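Local coordinates for surface glycan binding protein B (Bacteroides ovatus, PDB 6E57) that binds mixed-linkage beta-glucan, probably at the bacterial cell surface, as a surface glycan-binding protein essential for cereal beta-glucan use by this gut symbiont, at residues A[28-38]-A[111-121]; A[220-228]-A[291-299]. One frame throughout, in Å; residues are numbered along the deposited sequence.

Contact 1 (A[28-38]-A[111-121]). With EDO (1,2-ethanediol), chain H.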
ATOM      1  N   ALA A  28      47.718  24.945  -9.597  1.00 78.48           N
ATOM      2  CA  ALA A  28      46.611  24.315 -10.306  1.00 77.41           C
ATOM      3  C   ALA A  28      46.192  25.203 -11.481  1.00 80.10           C
ATOM      4  O   ALA A  28      45.900  26.381 -11.296  1.00 82.17           O
ATOM      5  CB  ALA A  28      45.465  24.083  -9.352  1.00 75.57           C
ATOM      6  N   THR A  29      46.179  24.626 -12.688  1.00 81.26           N
ATOM      7  CA  THR A  29      45.692  25.299 -13.895  1.00 84.91           C
ATOM      8  C   THR A  29      44.245  25.740 -13.643  1.00 83.92           C
ATOM      9  O   THR A  29      43.579  25.207 -12.757  1.00 82.29           O
ATOM     10  CB  THR A  29      45.845  24.389 -15.125  1.00 85.63           C
ATOM     11  OG1 THR A  29      47.212  23.985 -15.201  1.00 87.44           O
ATOM     12  CG2 THR A  29      45.460  25.049 -16.431  1.00 87.22           C
ATOM     13  N   VAL A  30      43.780  26.727 -14.416  1.00 87.71           N
ATOM     14  CA  VAL A  30      42.442  27.302 -14.250  1.00 88.19           C
ATOM     15  C   VAL A  30      41.383  26.205 -14.461  1.00 88.16           C
ATOM     16  O   VAL A  30      40.387  26.155 -13.734  1.00 87.77           O
ATOM     17  CB  VAL A  30      42.221  28.502 -15.195  1.00 89.70           C
ATOM     18  CG1 VAL A  30      40.851  29.136 -14.997  1.00 88.49           C
ATOM     19  CG2 VAL A  30      43.314  29.551 -15.044  1.00 92.27           C
ATOM     20  N   THR A  31      41.614  25.331 -15.450  1.00 88.90           N
ATOM     21  CA  THR A  31      40.676  24.265 -15.839  1.00 87.86           C
ATOM     22  C   THR A  31      40.550  23.201 -14.736  1.00 85.50           C
ATOM     23  O   THR A  31      39.491  22.593 -14.594  1.00 85.19           O
ATOM     24  CB  THR A  31      41.089  23.624 -17.172  1.00 92.65           C
ATOM     25  OG1 THR A  31      42.444  23.185 -17.058  1.00 97.94           O
ATOM     26  CG2 THR A  31      40.963  24.565 -18.351  1.00 92.39           C
ATOM     27  N   GLU A  32      41.629  22.972 -13.973  1.00 83.51           N
ATOM     28  CA  GLU A  32      41.648  21.985 -12.880  1.00 80.34           C
ATOM     29  C   GLU A  32      40.746  22.445 -11.726  1.00 79.88           C
ATOM     30  O   GLU A  32      40.129  21.618 -11.046  1.00 80.15           O
ATOM     31  CB  GLU A  32      43.063  21.780 -12.340  1.00 78.85           C
ATOM     32  CG  GLU A  32      44.035  21.186 -13.342  1.00 78.53           C
ATOM     33  CD  GLU A  32      45.439  20.995 -12.792  1.00 77.73           C
ATOM     34  OE1 GLU A  32      45.575  20.353 -11.734  1.00 76.33           O
ATOM     35  OE2 GLU A  32      46.393  21.507 -13.411  1.00 77.66           O
ATOM     36  N   ASN A  33      40.687  23.764 -11.511  1.00 80.79           N
ATOM     37  CA  ASN A  33      40.016  24.362 -10.363  1.00 80.60           C
ATOM     38  C   ASN A  33      38.552  24.696 -10.695  1.00 80.89           C
ATOM     39  O   ASN A  33      37.841  25.238  -9.848  1.00 78.60           O
ATOM     40  CB  ASN A  33      40.767  25.607  -9.885  1.00 83.04           C
ATOM     41  CG  ASN A  33      40.416  26.001  -8.467  1.00 82.77           C
ATOM     42  OD1 ASN A  33      40.405  25.162  -7.569  1.00 84.12           O
ATOM     43  ND2 ASN A  33      40.135  27.276  -8.256  1.00 83.16           N
ATOM     44  N   ASP A  34      38.110  24.367 -11.916  1.00 82.65           N
ATOM     45  CA  ASP A  34      36.732  24.601 -12.372  1.00 84.64           C
ATOM     46  C   ASP A  34      35.750  23.741 -11.567  1.00 84.56           C
ATOM     47  O   ASP A  34      36.086  22.633 -11.140  1.00 85.53           O
ATOM     48  CB  ASP A  34      36.566  24.285 -13.861  1.00 86.68           C
ATOM     49  CG  ASP A  34      37.070  25.362 -14.806  1.00 90.58           C
ATOM     50  OD1 ASP A  34      37.494  26.432 -14.321  1.00 95.12           O
ATOM     51  OD2 ASP A  34      37.029  25.120 -16.030  1.00 94.99           O
ATOM     52  N   ASP A  35      34.532  24.267 -11.389  1.00 82.93           N
ATOM     53  CA  ASP A  35      33.411  23.527 -10.814  1.00 82.51           C
ATOM     54  C   ASP A  35      33.013  22.408 -11.773  1.00 80.79           C
ATOM     55  O   ASP A  35      33.011  22.603 -12.987  1.00 79.29           O
ATOM     56  CB  ASP A  35      32.205  24.431 -10.541  1.00 82.73           C
ATOM     57  CG  ASP A  35      32.352  25.323  -9.320  1.00 85.34           C
ATOM     58  OD1 ASP A  35      32.710  24.797  -8.245  1.00 85.03           O
ATOM     59  OD2 ASP A  35      32.102  26.536  -9.453  1.00 87.54           O
ATOM     60  N   PRO A  36      32.656  21.209 -11.261  1.00 79.70           N
ATOM     61  CA  PRO A  36      32.222  20.107 -12.119  1.00 79.53           C
ATOM     62  C   PRO A  36      30.768  20.289 -12.583  1.00 80.36           C
ATOM     63  O   PRO A  36      29.891  20.583 -11.765  1.00 79.48           O
ATOM     64  CB  PRO A  36      32.380  18.889 -11.201  1.00 77.88           C
ATOM     65  CG  PRO A  36      32.088  19.439  -9.821  1.00 78.91           C
ATOM     66  CD  PRO A  36      32.640  20.851  -9.835  1.00 80.31           C
ATOM     67  N   HIS A  37      30.540  20.124 -13.891  1.00 83.30           N
ATOM     68  CA  HIS A  37      29.216  20.221 -14.510  1.00 83.06           C
ATOM     69  C   HIS A  37      28.962  18.970 -15.359  1.00 79.41           C
ATOM     70  O   HIS A  37      29.831  18.553 -16.129  1.00 82.67           O
ATOM     71  CB  HIS A  37      29.106  21.500 -15.355  1.00 87.21           C
ATOM     72  CG  HIS A  37      29.070  22.765 -14.562  1.00 92.69           C
ATOM     73  ND1 HIS A  37      27.920  23.213 -13.934  1.00 95.13           N
ATOM     74  CD2 HIS A  37      30.023  23.690 -14.312  1.00 94.25           C
ATOM     75  CE1 HIS A  37      28.173  24.352 -13.321  1.00 98.09           C
ATOM     76  NE2 HIS A  37      29.457  24.666 -13.537  1.00 97.36           N
ATOM     77  N   ILE A  38      27.773  18.377 -15.204  1.00 74.76           N
ATOM     78  CA  ILE A  38      27.306  17.307 -16.077  1.00 71.89           C
ATOM     79  C   ILE A  38      26.448  17.948 -17.170  1.00 71.69           C
ATOM     80  O   ILE A  38      25.319  18.355 -16.912  1.00 71.33           O
ATOM     81  CB  ILE A  38      26.531  16.231 -15.291  1.00 70.36           C
ATOM     82  CG1 ILE A  38      27.401  15.590 -14.204  1.00 69.69           C
ATOM     83  CG2 ILE A  38      25.948  15.186 -16.236  1.00 68.71           C
ATOM     84  CD1 ILE A  38      26.625  14.792 -13.182  1.00 68.58           C
ATOM     85  N   VAL A 111      30.334  12.730  -9.277  1.00 65.23           N
ATOM     86  CA  VAL A 111      31.430  13.282 -10.062  1.00 66.99           C
ATOM     87  C   VAL A 111      32.318  14.107  -9.124  1.00 68.41           C
ATOM     88  O   VAL A 111      31.819  14.940  -8.373  1.00 67.43           O
ATOM     89  CB  VAL A 111      30.901  14.138 -11.230  1.00 67.32           C
ATOM     90  CG1 VAL A 111      32.031  14.722 -12.064  1.00 68.46           C
ATOM     91  CG2 VAL A 111      29.936  13.355 -12.108  1.00 66.76           C
ATOM     92  N   GLU A 112      33.632  13.854  -9.179  1.00 70.71           N
ATOM     93  CA  GLU A 112      34.622  14.585  -8.389  1.00 73.83           C
ATOM     94  C   GLU A 112      35.772  15.024  -9.305  1.00 73.52           C
ATOM     95  O   GLU A 112      36.216  14.264 -10.165  1.00 70.60           O
ATOM     96  CB  GLU A 112      35.143  13.717  -7.242  1.00 75.68           C
ATOM     97  CG  GLU A 112      35.800  14.515  -6.130  1.00 79.72           C
ATOM     98  CD  GLU A 112      36.448  13.674  -5.043  1.00 82.47           C
ATOM     99  OE1 GLU A 112      37.159  12.711  -5.390  1.00 87.83           O
ATOM    100  OE2 GLU A 112      36.239  13.983  -3.851  1.00 86.71           O
ATOM    101  N   THR A 113      36.238  16.261  -9.105  1.00 75.20           N
ATOM    102  CA  THR A 113      37.378  16.805  -9.839  1.00 76.33           C
ATOM    103  C   THR A 113      38.654  16.555  -9.025  1.00 75.21           C
ATOM    104  O   THR A 113      38.589  16.121  -7.875  1.00 70.88           O
ATOM    105  CB  THR A 113      37.157  18.283 -10.194  1.00 80.88           C
ATOM    106  OG1 THR A 113      38.203  18.672 -11.084  1.00 89.14           O
ATOM    107  CG2 THR A 113      37.144  19.210  -8.998  1.00 81.96           C
ATOM    108  N   VAL A 114      39.807  16.841  -9.637  1.00 74.79           N
ATOM    109  CA  VAL A 114      41.120  16.591  -9.027  1.00 76.61           C
ATOM    110  C   VAL A 114      41.295  17.460  -7.770  1.00 78.40           C
ATOM    111  O   VAL A 114      41.955  17.035  -6.824  1.00 79.82           O
ATOM    112  CB  VAL A 114      42.274  16.808 -10.028  1.00 77.32           C
ATOM    113  CG1 VAL A 114      42.196  15.837 -11.197  1.00 75.35           C
ATOM    114  CG2 VAL A 114      42.353  18.246 -10.527  1.00 78.97           C
ATOM    115  N   LYS A 115      40.702  18.662  -7.764  1.00 78.42           N
ATOM    116  CA  LYS A 115      40.796  19.595  -6.629  1.00 80.51           C
ATOM    117  C   LYS A 115      39.604  19.426  -5.670  1.00 77.99           C
ATOM    118  O   LYS A 115      39.391  20.267  -4.795  1.00 76.38           O
ATOM    119  CB  LYS A 115      40.935  21.033  -7.142  1.00 83.17           C
ATOM    120  CG  LYS A 115      42.352  21.440  -7.537  1.00 87.57           C
ATOM    121  CD  LYS A 115      43.181  22.027  -6.399  1.00 91.14           C
ATOM    122  CE  LYS A 115      43.918  20.998  -5.562  1.00 90.89           C
ATOM    123  NZ  LYS A 115      45.202  20.587  -6.177  1.00 91.63           N
ATOM    124  N   GLY A 116      38.833  18.343  -5.831  1.00 78.57           N
ATOM    125  CA  GLY A 116      37.954  17.823  -4.776  1.00 78.22           C
ATOM    126  C   GLY A 116      36.523  18.336  -4.846  1.00 78.55           C
ATOM    127  O   GLY A 116      35.676  17.877  -4.078  1.00 78.51           O
ATOM    128  N   LYS A 117      36.248  19.290  -5.745  1.00 81.99           N
ATOM    129  CA  LYS A 117      34.889  19.804  -5.964  1.00 82.70           C
ATOM    130  C   LYS A 117      34.047  18.710  -6.631  1.00 81.21           C
ATOM    131  O   LYS A 117      34.579  17.910  -7.399  1.00 80.11           O
ATOM    132  CB  LYS A 117      34.929  21.076  -6.819  1.00 85.23           C
ATOM    133  CG  LYS A 117      35.709  22.237  -6.217  1.00 87.10           C
ATOM    134  CD  LYS A 117      35.909  23.376  -7.185  1.00 88.80           C
ATOM    135  CE  LYS A 117      36.461  24.621  -6.526  1.00 90.41           C
ATOM    136  NZ  LYS A 117      36.428  25.776  -7.453  1.00 91.71           N
ATOM    137  N   LYS A 118      32.741  18.685  -6.333  1.00 83.90           N
ATOM    138  CA  LYS A 118      31.875  17.561  -6.722  1.00 81.93           C
ATOM    139  C   LYS A 118      30.444  18.033  -7.028  1.00 81.39           C
ATOM    140  O   LYS A 118      29.972  19.032  -6.482  1.00 84.59           O
ATOM    141  CB  LYS A 118      31.868  16.497  -5.619  1.00 83.76           C
ATOM    142  CG  LYS A 118      31.456  16.987  -4.236  1.00 85.02           C
ATOM    143  CD  LYS A 118      31.690  15.976  -3.130  1.00 86.54           C
ATOM    144  CE  LYS A 118      33.152  15.804  -2.777  1.00 88.27           C
ATOM    145  NZ  LYS A 118      33.339  14.857  -1.652  1.00 87.68           N
ATOM    146  N   THR A 119      29.779  17.286  -7.918  1.00 77.51           N
ATOM    147  CA  THR A 119      28.350  17.415  -8.225  1.00 74.66           C
ATOM    148  C   THR A 119      27.746  16.002  -8.262  1.00 71.16           C
ATOM    149  O   THR A 119      28.475  15.013  -8.384  1.00 67.91           O
ATOM    150  CB  THR A 119      28.135  18.227  -9.512  1.00 75.74           C
ATOM    151  OG1 THR A 119      26.761  18.611  -9.592  1.00 76.16           O
ATOM    152  CG2 THR A 119      28.527  17.480 -10.768  1.00 76.24           C
ATOM    153  N   SER A 120      26.414  15.918  -8.159  1.00 67.46           N
ATOM    154  CA  SER A 120      25.732  14.667  -7.832  1.00 64.74           C
ATOM    155  C   SER A 120      24.366  14.580  -8.531  1.00 62.77           C
ATOM    156  O   SER A 120      23.687  15.585  -8.700  1.00 61.66           O
ATOM    157  CB  SER A 120      25.586  14.544  -6.336  1.00 64.52           C
ATOM    158  OG  SER A 120      25.734  13.197  -5.922  1.00 64.81           O
ATOM    159  N   ARG A 121      23.988  13.358  -8.927  1.00 60.89           N
ATOM    160  CA  ARG A 121      22.644  13.030  -9.413  1.00 61.47           C
ATOM    161  C   ARG A 121      22.192  11.728  -8.739  1.00 60.94           C
ATOM    162  O   ARG A 121      22.988  10.801  -8.593  1.00 62.78           O
ATOM    163  CB  ARG A 121      22.620  12.864 -10.937  1.00 60.87           C
ATOM    164  CG  ARG A 121      23.015  14.105 -11.727  1.00 63.49           C
ATOM    165  CD  ARG A 121      22.030  15.260 -11.622  1.00 64.43           C
ATOM    166  NE  ARG A 121      22.326  16.323 -12.579  1.00 66.93           N
ATOM    167  CZ  ARG A 121      23.357  17.163 -12.491  1.00 68.24           C
ATOM    168  NH1 ARG A 121      24.158  17.130 -11.439  1.00 68.45           N
ATOM    169  NH2 ARG A 121      23.592  18.032 -13.460  1.00 69.93           N
TER
HETATM  170  C1  EDO H 506      25.420  21.530 -11.063  1.00 78.24           C
HETATM  171  O1  EDO H 506      26.102  22.745 -11.393  1.00 75.86           O
HETATM  172  C2  EDO H 506      25.743  20.467 -12.109  1.00 77.62           C
HETATM  173  O2  EDO H 506      25.308  20.897 -13.405  1.00 79.77           O
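Lys117 reaches along the 28-38 segment and sets its ammonium on Asn33. Its chain is extended beyond CG, and Lys117 NZ donates a hydrogen bond to Asn33 O at 2.8 Å. The approach is nearly along the C=O axis (162°). The Asp35 carboxylate lies across the same chain. Asp35 OD1 is 3.7 Å from Lys117 CD and forms a long salt bridge of 3.9 Å with Lys117 NZ. Pro36 meets Lys117 at about a right angle: its CD packs on Lys117 CB, and Pro36 CG rests 3.5 Å from the backbone C of Lys118. Further on, with Ile38 CG1 anti to the carbonyl carbon (chi1 -60°) and the chain extended at chi2, Ile38 CD1 reaches Val111 CG2 at 3.8 Å. The same methyl lies over one face of the Arg121 guanidinium, offset toward its rim. Arg121 NH2 makes a weak bond of 3.3 Å to O2 of a 1,2-ethanediol, probably a crystallisation additive. Thr113 OG1 lies near Glu32 O, but its hydrogen bond goes to Tyr74 O. The contact thus lays the N-terminal segment along the hairpin of strands 103-113 and 118-128. Apolar packing carries one end. At the other, one lysine bonds a carbonyl, and nearby Asp35 probably adds electrostatic attraction.

Contact 2 (A[220-228]-A[291-299]); sequences ASLVISGAN and VQFLNDNIT
A parallel pair of beta strands, 222-225 and 292-294, forms this contact. Their axes come within 4.5 Å, with 25° between their directions. Three backbone hydrogen bonds join them. Gln292 N donates to Ser221 O at 3.0 Å, Val223 N to Gln292 O at 2.9 Å, and Leu294 N to Val223 O at 2.9 Å.

Val223 and Phe293 run alongside each other in one direction, on one face of the strand pair. Val223 CB is 3.5 Å from Phe293 CD2, an oblique approach to the ring. With CG2 anti to its carbonyl carbon, Val223 also touches Val291 CG1 through that methyl. Leu222 and Gln292 project from the other face. Leu222 CD1 packs 3.7 Å from Gln292 CB and also meets Leu294 CB. The extended Gln292 chain brings its amide against Ala220 CB.

Beyond the strands, the amide planes of Asn228 and Asn295 stand 90° apart. One water spans them, accepting from Asn228 ND2 at 2.9 Å and donating to Asn295 OD1 at 2.8 Å. Asn295 ND2 is bonded to Gln303 OE1, which helps fix that amide.

Strand 292-294 also pairs antiparallel with 299-315. Strand 222-225 pairs antiparallel with 235-240 on its other edge, where two residues, Ile224 and Ser225, stand against the single Ser239, a classic beta bulge. An early strand that pairs parallel with a late one and antiparallel with its near neighbour is consistent with an Ig-like beta-sandwich domain.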
ATOM      1  N   ALA A 220       9.603  -6.228  15.113  1.00 49.08           N
ATOM      2  CA  ALA A 220       8.741  -5.262  15.774  1.00 48.19           C
ATOM      3  C   ALA A 220       7.276  -5.600  15.499  1.00 46.69           C
ATOM      4  O   ALA A 220       6.930  -6.090  14.419  1.00 47.28           O
ATOM      5  CB  ALA A 220       9.067  -3.866  15.306  1.00 47.49           C
ATOM      6  N   SER A 221       6.431  -5.338  16.500  1.00 47.22           N
ATOM      7  CA  SER A 221       4.998  -5.303  16.323  1.00 46.03           C
ATOM      8  C   SER A 221       4.649  -4.046  15.521  1.00 43.93           C
ATOM      9  O   SER A 221       4.597  -2.952  16.077  1.00 44.28           O
ATOM     10  CB  SER A 221       4.298  -5.341  17.653  1.00 47.94           C
ATOM     11  OG  SER A 221       4.787  -6.415  18.445  1.00 50.69           O
ATOM     12  N   LEU A 222       4.461  -4.215  14.207  1.00 41.40           N
ATOM     13  CA  LEU A 222       4.265  -3.103  13.287  1.00 40.64           C
ATOM     14  C   LEU A 222       2.829  -3.125  12.758  1.00 40.41           C
ATOM     15  O   LEU A 222       2.465  -3.991  11.970  1.00 39.13           O
ATOM     16  CB  LEU A 222       5.282  -3.206  12.145  1.00 39.64           C
ATOM     17  CG  LEU A 222       5.220  -2.100  11.094  1.00 39.42           C
ATOM     18  CD1 LEU A 222       5.635  -0.766  11.688  1.00 39.69           C
ATOM     19  CD2 LEU A 222       6.092  -2.443   9.898  1.00 38.87           C
ATOM     20  N   VAL A 223       2.033  -2.150  13.206  1.00 42.37           N
ATOM     21  CA  VAL A 223       0.688  -1.905  12.701  1.00 42.31           C
ATOM     22  C   VAL A 223       0.803  -1.209  11.338  1.00 42.11           C
ATOM     23  O   VAL A 223       1.466  -0.177  11.218  1.00 42.69           O
ATOM     24  CB  VAL A 223      -0.123  -1.061  13.701  1.00 43.07           C
ATOM     25  CG1 VAL A 223      -1.453  -0.608  13.118  1.00 42.77           C
ATOM     26  CG2 VAL A 223      -0.326  -1.799  15.017  1.00 43.54           C
ATOM     27  N   ILE A 224       0.129  -1.774  10.328  1.00 42.02           N
ATOM     28  CA  ILE A 224       0.320  -1.393   8.927  1.00 43.43           C
ATOM     29  C   ILE A 224      -0.940  -0.721   8.362  1.00 44.14           C
ATOM     30  O   ILE A 224      -0.831   0.273   7.641  1.00 46.52           O
ATOM     31  CB  ILE A 224       0.730  -2.619   8.086  1.00 43.90           C
ATOM     32  CG1 ILE A 224       2.068  -3.200   8.551  1.00 46.28           C
ATOM     33  CG2 ILE A 224       0.759  -2.270   6.607  1.00 43.41           C
ATOM     34  CD1 ILE A 224       2.312  -4.617   8.086  1.00 47.88           C
ATOM     35  N   SER A 225      -2.124  -1.277   8.645  1.00 43.54           N
ATOM     36  CA  SER A 225      -3.357  -0.775   8.034  1.00 43.85           C
ATOM     37  C   SER A 225      -4.558  -0.976   8.963  1.00 43.89           C
ATOM     38  O   SER A 225      -4.577  -1.887   9.794  1.00 41.32           O
ATOM     39  CB  SER A 225      -3.601  -1.422   6.694  1.00 43.04           C
ATOM     40  OG  SER A 225      -4.214  -2.689   6.852  1.00 40.84           O
ATOM     41  N   GLY A 226      -5.558  -0.106   8.779  1.00 43.80           N
ATOM     42  CA  GLY A 226      -6.825  -0.155   9.486  1.00 44.36           C
ATOM     43  C   GLY A 226      -6.843   0.734  10.717  1.00 44.48           C
ATOM     44  O   GLY A 226      -7.837   0.758  11.424  1.00 48.60           O
ATOM     45  N   ALA A 227      -5.760   1.485  10.955  1.00 43.68           N
ATOM     46  CA  ALA A 227      -5.573   2.228  12.211  1.00 44.19           C
ATOM     47  C   ALA A 227      -5.760   3.743  12.017  1.00 44.00           C
ATOM     48  O   ALA A 227      -5.550   4.499  12.954  1.00 43.74           O
ATOM     49  CB  ALA A 227      -4.208   1.914  12.774  1.00 44.21           C
ATOM     50  N   ASN A 228      -6.167   4.180  10.818  1.00 46.17           N
ATOM     51  CA  ASN A 228      -6.350   5.607  10.511  1.00 47.39           C
ATOM     52  C   ASN A 228      -7.705   6.098  11.034  1.00 47.92           C
ATOM     53  O   ASN A 228      -7.836   7.261  11.410  1.00 47.82           O
ATOM     54  CB  ASN A 228      -6.253   5.893   9.011  1.00 49.57           C
ATOM     55  CG  ASN A 228      -4.855   5.692   8.466  1.00 51.85           C
ATOM     56  OD1 ASN A 228      -4.482   4.580   8.095  1.00 58.32           O
ATOM     57  ND2 ASN A 228      -4.077   6.762   8.415  1.00 49.67           N
ATOM     58  N   VAL A 291       4.999  -0.206  20.417  1.00 50.07           N
ATOM     59  CA  VAL A 291       4.410  -0.670  19.172  1.00 47.61           C
ATOM     60  C   VAL A 291       4.677   0.390  18.097  1.00 47.05           C
ATOM     61  O   VAL A 291       4.571   1.594  18.364  1.00 45.28           O
ATOM     62  CB  VAL A 291       2.904  -0.954  19.331  1.00 47.11           C
ATOM     63  CG1 VAL A 291       2.234  -1.233  17.994  1.00 46.31           C
ATOM     64  CG2 VAL A 291       2.648  -2.094  20.304  1.00 47.08           C
ATOM     65  N   GLN A 292       5.024  -0.079  16.892  1.00 46.03           N
ATOM     66  CA  GLN A 292       5.372   0.770  15.761  1.00 44.21           C
ATOM     67  C   GLN A 292       4.179   0.845  14.804  1.00 40.89           C
ATOM     68  O   GLN A 292       3.365  -0.070  14.750  1.00 39.42           O
ATOM     69  CB  GLN A 292       6.617   0.224  15.062  1.00 44.95           C
ATOM     70  CG  GLN A 292       7.882   0.321  15.908  1.00 46.71           C
ATOM     71  CD  GLN A 292       9.106  -0.226  15.212  1.00 46.42           C
ATOM     72  OE1 GLN A 292       9.161  -0.341  13.988  1.00 45.72           O
ATOM     73  NE2 GLN A 292      10.110  -0.571  15.997  1.00 47.96           N
ATOM     74  N   PHE A 293       4.093   1.952  14.058  1.00 40.41           N
ATOM     75  CA  PHE A 293       3.003   2.210  13.121  1.00 40.10           C
ATOM     76  C   PHE A 293       3.571   2.708  11.788  1.00 41.67           C
ATOM     77  O   PHE A 293       4.400   3.616  11.764  1.00 42.86           O
ATOM     78  CB  PHE A 293       2.025   3.233  13.703  1.00 39.87           C
ATOM     79  CG  PHE A 293       1.368   2.805  14.989  1.00 39.59           C
ATOM     80  CD1 PHE A 293       1.977   3.041  16.211  1.00 40.25           C
ATOM     81  CD2 PHE A 293       0.138   2.165  14.979  1.00 39.84           C
ATOM     82  CE1 PHE A 293       1.374   2.645  17.394  1.00 40.30           C
ATOM     83  CE2 PHE A 293      -0.463   1.771  16.164  1.00 40.08           C
ATOM     84  CZ  PHE A 293       0.155   2.012  17.369  1.00 40.59           C
ATOM     85  N   LEU A 294       3.099   2.103  10.693  1.00 41.62           N
ATOM     86  CA  LEU A 294       3.501   2.437   9.333  1.00 43.58           C
ATOM     87  C   LEU A 294       2.347   3.170   8.645  1.00 46.72           C
ATOM     88  O   LEU A 294       1.203   2.740   8.761  1.00 49.22           O
ATOM     89  CB  LEU A 294       3.837   1.139   8.596  1.00 43.18           C
ATOM     90  CG  LEU A 294       4.483   1.308   7.222  1.00 43.69           C
ATOM     91  CD1 LEU A 294       5.942   1.712   7.359  1.00 44.71           C
ATOM     92  CD2 LEU A 294       4.355   0.027   6.412  1.00 43.58           C
ATOM     93  N   ASN A 295       2.652   4.252   7.918  1.00 48.49           N
ATOM     94  CA  ASN A 295       1.603   5.092   7.335  1.00 52.37           C
ATOM     95  C   ASN A 295       1.886   5.355   5.848  1.00 59.08           C
ATOM     96  O   ASN A 295       1.123   4.887   4.992  1.00 67.70           O
ATOM     97  CB  ASN A 295       1.379   6.337   8.192  1.00 51.01           C
ATOM     98  CG  ASN A 295       0.571   6.009   9.431  1.00 47.73           C
ATOM     99  OD1 ASN A 295      -0.653   5.922   9.374  1.00 45.46           O
ATOM    100  ND2 ASN A 295       1.246   5.777  10.543  1.00 45.96           N
ATOM    101  N   ASP A 296       2.953   6.096   5.533  1.00 62.68           N
ATOM    102  CA  ASP A 296       3.352   6.300   4.130  1.00 65.15           C
ATOM    103  C   ASP A 296       4.820   5.896   3.974  1.00 63.90           C
ATOM    104  O   ASP A 296       5.639   6.671   3.486  1.00 67.20           O
ATOM    105  CB  ASP A 296       3.080   7.738   3.675  1.00 69.66           C
ATOM    106  CG  ASP A 296       1.603   8.074   3.541  1.00 69.09           C
ATOM    107  OD1 ASP A 296       0.828   7.178   3.156  1.00 70.31           O
ATOM    108  OD2 ASP A 296       1.240   9.234   3.819  1.00 75.54           O
ATOM    109  N   ASN A 297       5.121   4.662   4.398  1.00 62.64           N
ATOM    110  CA  ASN A 297       6.480   4.113   4.492  1.00 62.54           C
ATOM    111  C   ASN A 297       7.301   4.919   5.511  1.00 60.38           C
ATOM    112  O   ASN A 297       8.528   4.933   5.450  1.00 61.05           O
ATOM    113  CB  ASN A 297       7.148   4.018   3.117  1.00 66.03           C
ATOM    114  CG  ASN A 297       6.439   3.040   2.204  1.00 65.32           C
ATOM    115  OD1 ASN A 297       6.472   1.833   2.435  1.00 67.33           O
ATOM    116  ND2 ASN A 297       5.788   3.550   1.170  1.00 67.48           N
ATOM    117  N   ILE A 298       6.605   5.560   6.460  1.00 57.99           N
ATOM    118  CA  ILE A 298       7.203   6.221   7.620  1.00 55.08           C
ATOM    119  C   ILE A 298       6.768   5.430   8.859  1.00 50.29           C
ATOM    120  O   ILE A 298       5.592   5.091   8.980  1.00 49.92           O
ATOM    121  CB  ILE A 298       6.774   7.702   7.713  1.00 56.69           C
ATOM    122  CG1 ILE A 298       6.957   8.452   6.389  1.00 58.15           C
ATOM    123  CG2 ILE A 298       7.496   8.401   8.856  1.00 57.38           C
ATOM    124  CD1 ILE A 298       8.385   8.501   5.888  1.00 59.98           C
ATOM    125  N   THR A 299       7.726   5.140   9.749  1.00 49.24           N
ATOM    126  CA  THR A 299       7.493   4.363  10.969  1.00 46.99           C
ATOM    127  C   THR A 299       7.577   5.293  12.182  1.00 46.64           C
ATOM    128  O   THR A 299       8.591   5.944  12.396  1.00 48.22           O
ATOM    129  CB  THR A 299       8.489   3.204  11.095  1.00 46.89           C
ATOM    130  OG1 THR A 299       8.277   2.317   9.997  1.00 48.31           O
ATOM    131  CG2 THR A 299       8.350   2.430  12.388  1.00 46.54           C
TER
HETATM  132  O   HOH W   1      -1.687   6.677   6.858  1.00 37.34           O

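Overall arrangement
Both segments of contact 1 come before either segment of contact 2. Their centres are about 44 Å apart, and their nearest atoms about 20 Å, so they do not touch. Contact 1 lies toward the N-terminal end, about 42 Å from the centre of the chain. It brings strand 37-40, of a three-strand sheet, against the hairpin of a separate five-strand sheet. Contact 2 is nearer the middle, about 11 Å from that centre. They share no strand. Contact 2 adjoins the long strand 299-315, which also pairs with 412-419 in the C-terminal part. The glycan pocket, with Trp322 and Trp372, lies in that part. The layout is consistent with beta domains in a row.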